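PDB 5FF5: PaaA from Enterobacter agglomerans, which catalyses steps that build the bicyclic core of pantocin A from a peptide, probably as an adenylating enzyme related to ThiF and the ubiquitin-activating E1 proteins. Local coordinates for residues 93-98 and 126-131; 103-108 and 197-202. All coordinates share one frame; numbering follows the deposited sequence.

In the fold
Coming from the N terminus, the chain leaves helix 72-84 and enters the loop that holds 93-98. It then runs through helices 100-105 and 107-116 and reaches helix 123-131. There contact 1 closes a loop of 27 residues, 19 of them helical. Contact 2 starts within that loop, at 103-108, but closes only beyond it, at 197-202, after helix 187-198. The two loops therefore cross. The centres of the two contacts lie about 13 Å apart, and Gln127 packs on Tyr106. Contact 1 ties the loop after helix 72-84 to helix 123-131. Contact 2 ties the junction of helices 100-105 and 107-116 to the turn that leads into strand 203-207.

Contact 1: 93-98 and 126-131; sequences FFSKVL and YQERLK
Ser95 OG works in both directions: it donates to Glu128 OE2 on helix 123-131 and accepts from two backbone N-H groups of its own loop. Ser95 OG and Glu128 OE2 are modelled 2.4 Å apart. OE2 receives the bond on its anti lone pair, away from OE1. The Ser95 hydroxyl is anti to the backbone N (chi1 -177°), so it lies beside its own carbonyl carbon. Ser95 OG accepts from Val97 N and from Leu98 N, each at 3.3 Å, the latter almost straight at 175°. One oxygen thus takes part in three hydrogen bonds, two within the loop and one to the helix.

Glu128 reaches out with its chain extended beyond CG. Val97 crosses it obliquely: Val97 CB lies 3.6 Å from Glu128 CG, and Val97 CG2 comes against the carboxylate carbon. A water links Glu128 OE2 weakly to Lys96 N. Leu98 packs on the stems of Gln127 and Glu128. Leu98 CD1 sits 3.7 Å from Gln127 CB, and these two side chains cross at about a right angle. Lys131 runs past Val97 and Leu98 in the opposite direction, its CD near Val97 CG1 and Leu98 CD2, and its NZ goes on to a salt bridge with Glu102. The Gln127 amide turns to Gln109 and Ser154. Before Ser95, Phe93 stacks on His122.

The Ser95 hydroxyl forms an ST turn and an ST motif, here placed just before helix 100-105 and bonded to a neighbouring helix.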
loop_
_atom_site.group_PDB
_atom_site.type_symbol
_atom_site.label_atom_id
_atom_site.label_comp_id
_atom_site.label_asym_id
_atom_site.label_seq_id
_atom_site.Cartn_x
_atom_site.Cartn_y
_atom_site.Cartn_z
ATOM N N PHE A 93 -29.457 -12.861 -8.349
ATOM C CA PHE A 93 -29.099 -11.475 -8.637
ATOM C C PHE A 93 -27.954 -11.332 -9.621
ATOM O O PHE A 93 -26.831 -11.747 -9.350
ATOM C CB PHE A 93 -28.726 -10.761 -7.339
ATOM C CG PHE A 93 -28.228 -9.351 -7.533
ATOM C CD1 PHE A 93 -29.063 -8.274 -7.296
ATOM C CD2 PHE A 93 -26.919 -9.098 -7.931
ATOM C CE1 PHE A 93 -28.605 -6.984 -7.454
ATOM C CE2 PHE A 93 -26.470 -7.799 -8.100
ATOM C CZ PHE A 93 -27.312 -6.747 -7.854
ATOM N N PHE A 94 -28.220 -10.658 -10.731
ATOM C CA PHE A 94 -27.185 -10.424 -11.716
ATOM C C PHE A 94 -26.986 -8.931 -11.881
ATOM O O PHE A 94 -27.918 -8.169 -11.708
ATOM C CB PHE A 94 -27.564 -11.084 -13.032
ATOM C CG PHE A 94 -27.873 -12.547 -12.904
ATOM C CD1 PHE A 94 -26.934 -13.506 -13.263
ATOM C CD2 PHE A 94 -29.104 -12.970 -12.418
ATOM C CE1 PHE A 94 -27.218 -14.863 -13.146
ATOM C CE2 PHE A 94 -29.394 -14.324 -12.293
ATOM C CZ PHE A 94 -28.445 -15.269 -12.660
ATOM N N SER A 95 -25.772 -8.498 -12.190
ATOM C CA SER A 95 -25.528 -7.074 -12.299
ATOM C C SER A 95 -25.757 -6.601 -13.727
ATOM O O SER A 95 -25.315 -7.244 -14.676
ATOM C CB SER A 95 -24.110 -6.737 -11.861
ATOM O OG SER A 95 -23.909 -5.343 -11.906
ATOM N N LYS A 96 -26.436 -5.466 -13.879
ATOM C CA LYS A 96 -26.643 -4.912 -15.212
ATOM C C LYS A 96 -25.613 -3.836 -15.511
ATOM O O LYS A 96 -25.582 -3.297 -16.611
ATOM C CB LYS A 96 -28.040 -4.324 -15.364
ATOM C CG LYS A 96 -29.123 -5.048 -14.635
ATOM C CD LYS A 96 -30.473 -4.444 -14.964
ATOM C CE LYS A 96 -31.561 -5.148 -14.175
ATOM N NZ LYS A 96 -32.909 -4.603 -14.487
ATOM N N VAL A 97 -24.719 -3.592 -14.562
ATOM C CA VAL A 97 -23.731 -2.531 -14.695
ATOM C C VAL A 97 -22.362 -3.096 -15.005
ATOM O O VAL A 97 -21.690 -2.655 -15.924
ATOM C CB VAL A 97 -23.648 -1.690 -13.398
ATOM C CG1 VAL A 97 -22.505 -0.728 -13.446
ATOM C CG2 VAL A 97 -24.960 -0.987 -13.121
ATOM N N LEU A 98 -21.967 -4.107 -14.249
ATOM C CA LEU A 98 -20.641 -4.684 -14.369
ATOM C C LEU A 98 -20.577 -5.769 -15.450
ATOM O O LEU A 98 -21.550 -6.493 -15.682
ATOM C CB LEU A 98 -20.232 -5.248 -13.011
ATOM C CG LEU A 98 -20.200 -4.183 -11.910
ATOM C CD1 LEU A 98 -20.151 -4.792 -10.527
ATOM C CD2 LEU A 98 -18.997 -3.277 -12.136
ATOM N N TYR A 126 -22.075 -2.731 -4.311
ATOM C CA TYR A 126 -21.001 -1.855 -3.851
ATOM C C TYR A 126 -20.041 -1.490 -4.978
ATOM O O TYR A 126 -19.684 -0.320 -5.133
ATOM C CB TYR A 126 -20.231 -2.497 -2.698
ATOM C CG TYR A 126 -21.037 -2.605 -1.439
ATOM C CD1 TYR A 126 -21.488 -1.476 -0.792
ATOM C CD2 TYR A 126 -21.357 -3.836 -0.902
ATOM C CE1 TYR A 126 -22.239 -1.565 0.359
ATOM C CE2 TYR A 126 -22.110 -3.941 0.256
ATOM C CZ TYR A 126 -22.545 -2.798 0.882
ATOM O OH TYR A 126 -23.294 -2.883 2.035
ATOM N N GLN A 127 -19.655 -2.486 -5.769
ATOM C CA GLN A 127 -18.743 -2.298 -6.891
ATOM C C GLN A 127 -19.386 -1.408 -7.949
ATOM O O GLN A 127 -18.712 -0.630 -8.608
ATOM C CB GLN A 127 -18.356 -3.644 -7.509
ATOM C CG GLN A 127 -17.206 -3.575 -8.489
ATOM C CD GLN A 127 -15.937 -3.114 -7.825
ATOM O OE1 GLN A 127 -15.564 -3.629 -6.782
ATOM N NE2 GLN A 127 -15.268 -2.136 -8.415
ATOM N N GLU A 128 -20.697 -1.546 -8.112
ATOM C CA GLU A 128 -21.452 -0.710 -9.030
ATOM C C GLU A 128 -21.315 0.757 -8.629
ATOM O O GLU A 128 -21.146 1.632 -9.472
ATOM C CB GLU A 128 -22.917 -1.135 -9.036
ATOM C CG GLU A 128 -23.179 -2.361 -9.860
ATOM C CD GLU A 128 -24.623 -2.785 -9.801
ATOM O OE1 GLU A 128 -25.423 -2.053 -9.168
ATOM O OE2 GLU A 128 -24.953 -3.840 -10.397
ATOM N N ARG A 129 -21.361 1.002 -7.321
ATOM C CA ARG A 129 -21.231 2.325 -6.761
ATOM C C ARG A 129 -19.841 2.907 -7.049
ATOM O O ARG A 129 -19.638 4.120 -7.037
ATOM C CB ARG A 129 -21.497 2.273 -5.251
ATOM C CG ARG A 129 -22.971 2.288 -4.899
ATOM C CD ARG A 129 -23.254 2.034 -3.423
ATOM N NE ARG A 129 -24.679 1.779 -3.182
ATOM C CZ ARG A 129 -25.218 1.625 -1.976
ATOM N NH1 ARG A 129 -24.458 1.705 -0.909
ATOM N NH2 ARG A 129 -26.515 1.423 -1.829
ATOM N N LEU A 130 -18.883 2.035 -7.321
ATOM C CA LEU A 130 -17.555 2.480 -7.689
ATOM C C LEU A 130 -17.512 2.779 -9.176
ATOM O O LEU A 130 -16.894 3.746 -9.586
ATOM C CB LEU A 130 -16.487 1.438 -7.324
ATOM C CG LEU A 130 -16.119 1.206 -5.857
ATOM C CD1 LEU A 130 -15.053 0.129 -5.740
ATOM C CD2 LEU A 130 -15.682 2.516 -5.173
ATOM N N LYS A 131 -18.138 1.944 -9.997
ATOM C CA LYS A 131 -18.052 2.171 -11.425
ATOM C C LYS A 131 -18.797 3.442 -11.795
ATOM O O LYS A 131 -18.476 4.123 -12.780
ATOM C CB LYS A 131 -18.589 0.987 -12.233
ATOM C CG LYS A 131 -18.418 1.244 -13.735
ATOM C CD LYS A 131 -18.619 0.059 -14.650
ATOM C CE LYS A 131 -17.926 0.363 -15.975
ATOM N NZ LYS A 131 -17.776 -0.785 -16.910
HETATM O O HOH W 1 -28.201 -4.019 -11.230
#

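Contact 2: 103-108 and 197-202; sequences VERYNR and AYNENV
Arg105 points its CB toward the 197-202 turn. CG lies in the crowded position between the backbone N and the carbonyl carbon. Arg105 CG thereby stands over the centre of the Tyr106 ring, 3.8 Å above its plane. Arg105 CD follows and comes 3.5 Å from Asn201 OD1. A bend at chi3 then swings the guanidinium across Asn199. Asn199 OD1 stands over the centre of the group, close to NE and CZ, and the guanidinium and amide planes are stacked, only 3° apart. At the edge, Arg105 NH1 reaches Tyr198 O at 2.5 Å, but the bond is bent (129°) and weak. NH2 has its stronger partner in Glu101, a salt bridge within helix 100-105. Ile172 of the second subunit also packs on Arg105.

Asn199 is held from several sides. Asn199 ND2 donates to Tyr106 OH over 2.8 Å, nearly straight at 170° and in the amide plane. The same nitrogen also bonds to Ala152 O. Asn199 OD1 accepts from Asn201 N at 3.0 Å, which makes an Asx turn within the type I turn from Asn199 to Val202. The flat amide is thus held in rotation, stacked on one face of the guanidinium.

The contact is buried. It joins the junction of helices 100-105 and 107-116 to the turn between helix 187-198 and strand 203-207.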
loop_
_atom_site.group_PDB
_atom_site.type_symbol
_atom_site.label_atom_id
_atom_site.label_comp_id
_atom_site.label_asym_id
_atom_site.label_seq_id
_atom_site.Cartn_x
_atom_site.Cartn_y
_atom_site.Cartn_z
ATOM N N VAL A 103 -16.358 -8.381 -12.817
ATOM C CA VAL A 103 -16.761 -9.237 -11.704
ATOM C C VAL A 103 -15.669 -10.247 -11.408
ATOM O O VAL A 103 -15.494 -10.688 -10.271
ATOM C CB VAL A 103 -18.106 -9.949 -12.025
ATOM C CG1 VAL A 103 -18.199 -11.293 -11.389
ATOM C CG2 VAL A 103 -19.269 -9.086 -11.581
ATOM N N GLU A 104 -14.921 -10.614 -12.435
ATOM C CA GLU A 104 -13.747 -11.438 -12.222
ATOM C C GLU A 104 -12.625 -10.646 -11.575
ATOM O O GLU A 104 -12.184 -10.973 -10.471
ATOM C CB GLU A 104 -13.261 -12.012 -13.545
ATOM C CG GLU A 104 -12.147 -12.999 -13.392
ATOM C CD GLU A 104 -12.540 -14.184 -12.547
ATOM O OE1 GLU A 104 -13.755 -14.408 -12.396
ATOM O OE2 GLU A 104 -11.633 -14.851 -12.002
ATOM N N ARG A 105 -12.204 -9.566 -12.237
ATOM C CA ARG A 105 -11.072 -8.786 -11.754
ATOM C C ARG A 105 -11.316 -8.177 -10.385
ATOM O O ARG A 105 -10.368 -8.012 -9.630
ATOM C CB ARG A 105 -10.648 -7.709 -12.768
ATOM C CG ARG A 105 -11.686 -6.701 -13.227
ATOM C CD ARG A 105 -11.152 -5.848 -14.421
ATOM N NE ARG A 105 -9.844 -5.262 -14.145
ATOM C CZ ARG A 105 -8.843 -5.187 -15.020
ATOM N NH1 ARG A 105 -7.693 -4.640 -14.658
ATOM N NH2 ARG A 105 -8.982 -5.656 -16.248
ATOM N N TYR A 106 -12.561 -7.852 -10.058
ATOM C CA TYR A 106 -12.848 -7.177 -8.794
ATOM C C TYR A 106 -13.250 -8.175 -7.712
ATOM O O TYR A 106 -13.621 -7.788 -6.598
ATOM C CB TYR A 106 -13.961 -6.135 -8.972
ATOM C CG TYR A 106 -13.650 -5.076 -10.005
ATOM C CD1 TYR A 106 -12.387 -4.512 -10.088
ATOM C CD2 TYR A 106 -14.614 -4.663 -10.920
ATOM C CE1 TYR A 106 -12.089 -3.579 -11.039
ATOM C CE2 TYR A 106 -14.326 -3.711 -11.880
ATOM C CZ TYR A 106 -13.059 -3.163 -11.934
ATOM O OH TYR A 106 -12.748 -2.195 -12.885
ATOM N N ASN A 107 -13.158 -9.461 -8.024
ATOM C CA ASN A 107 -13.758 -10.471 -7.167
ATOM C C ASN A 107 -13.376 -10.411 -5.692
ATOM O O ASN A 107 -14.239 -10.348 -4.829
ATOM C CB ASN A 107 -13.394 -11.862 -7.668
ATOM C CG ASN A 107 -14.073 -12.941 -6.873
ATOM O OD1 ASN A 107 -13.537 -13.429 -5.892
ATOM N ND2 ASN A 107 -15.268 -13.314 -7.289
ATOM N N ARG A 108 -12.085 -10.408 -5.406
ATOM C CA ARG A 108 -11.657 -10.549 -4.028
ATOM C C ARG A 108 -12.026 -9.323 -3.216
ATOM O O ARG A 108 -12.317 -9.430 -2.031
ATOM C CB ARG A 108 -10.148 -10.788 -3.928
ATOM C CG ARG A 108 -9.570 -12.002 -4.641
ATOM C CD ARG A 108 -10.236 -13.339 -4.283
ATOM N NE ARG A 108 -9.505 -14.443 -4.911
ATOM C CZ ARG A 108 -9.860 -15.105 -6.006
ATOM N NH1 ARG A 108 -10.987 -14.837 -6.638
ATOM N NH2 ARG A 108 -9.068 -16.063 -6.457
ATOM N N ALA A 197 -3.382 0.237 -19.178
ATOM C CA ALA A 197 -2.717 -1.075 -19.214
ATOM C C ALA A 197 -3.132 -1.914 -18.021
ATOM O O ALA A 197 -3.287 -3.133 -18.123
ATOM C CB ALA A 197 -1.227 -0.926 -19.230
ATOM N N TYR A 198 -3.331 -1.246 -16.894
ATOM C CA TYR A 198 -3.760 -1.898 -15.669
ATOM C C TYR A 198 -5.243 -2.260 -15.688
ATOM O O TYR A 198 -5.608 -3.396 -15.396
ATOM C CB TYR A 198 -3.458 -1.001 -14.469
ATOM C CG TYR A 198 -2.053 -1.156 -13.988
ATOM C CD1 TYR A 198 -1.064 -0.261 -14.363
ATOM C CD2 TYR A 198 -1.696 -2.227 -13.186
ATOM C CE1 TYR A 198 0.241 -0.416 -13.931
ATOM C CE2 TYR A 198 -0.396 -2.395 -12.754
ATOM C CZ TYR A 198 0.569 -1.486 -13.125
ATOM O OH TYR A 198 1.857 -1.667 -12.678
ATOM N N ASN A 199 -6.095 -1.290 -16.011
ATOM C CA ASN A 199 -7.532 -1.503 -15.992
ATOM C C ASN A 199 -8.178 -0.772 -17.153
ATOM O O ASN A 199 -8.332 0.435 -17.131
ATOM C CB ASN A 199 -8.128 -1.036 -14.667
ATOM C CG ASN A 199 -9.567 -1.471 -14.487
ATOM O OD1 ASN A 199 -10.210 -1.934 -15.431
ATOM N ND2 ASN A 199 -10.100 -1.268 -13.283
ATOM N N GLU A 200 -8.563 -1.529 -18.164
ATOM C CA GLU A 200 -9.082 -1.030 -19.425
ATOM C C GLU A 200 -10.526 -0.548 -19.268
ATOM O O GLU A 200 -11.106 0.006 -20.185
ATOM C CB GLU A 200 -8.990 -2.171 -20.434
ATOM C CG GLU A 200 -9.492 -1.961 -21.837
ATOM C CD GLU A 200 -9.288 -3.230 -22.693
ATOM O OE1 GLU A 200 -8.342 -4.013 -22.413
ATOM O OE2 GLU A 200 -10.100 -3.466 -23.620
ATOM N N ASN A 201 -11.114 -0.776 -18.099
ATOM C CA ASN A 201 -12.502 -0.392 -17.863
ATOM C C ASN A 201 -12.667 1.000 -17.283
ATOM O O ASN A 201 -13.781 1.513 -17.181
ATOM C CB ASN A 201 -13.162 -1.396 -16.931
ATOM C CG ASN A 201 -12.981 -2.800 -17.396
ATOM O OD1 ASN A 201 -12.847 -3.719 -16.598
ATOM N ND2 ASN A 201 -12.933 -2.980 -18.705
ATOM N N VAL A 202 -11.552 1.595 -16.884
ATOM C CA VAL A 202 -11.550 2.950 -16.365
ATOM C C VAL A 202 -11.464 3.992 -17.488
ATOM O O VAL A 202 -10.603 3.889 -18.362
ATOM C CB VAL A 202 -10.381 3.145 -15.414
ATOM C CG1 VAL A 202 -10.372 4.574 -14.873
ATOM C CG2 VAL A 202 -10.490 2.160 -14.298
#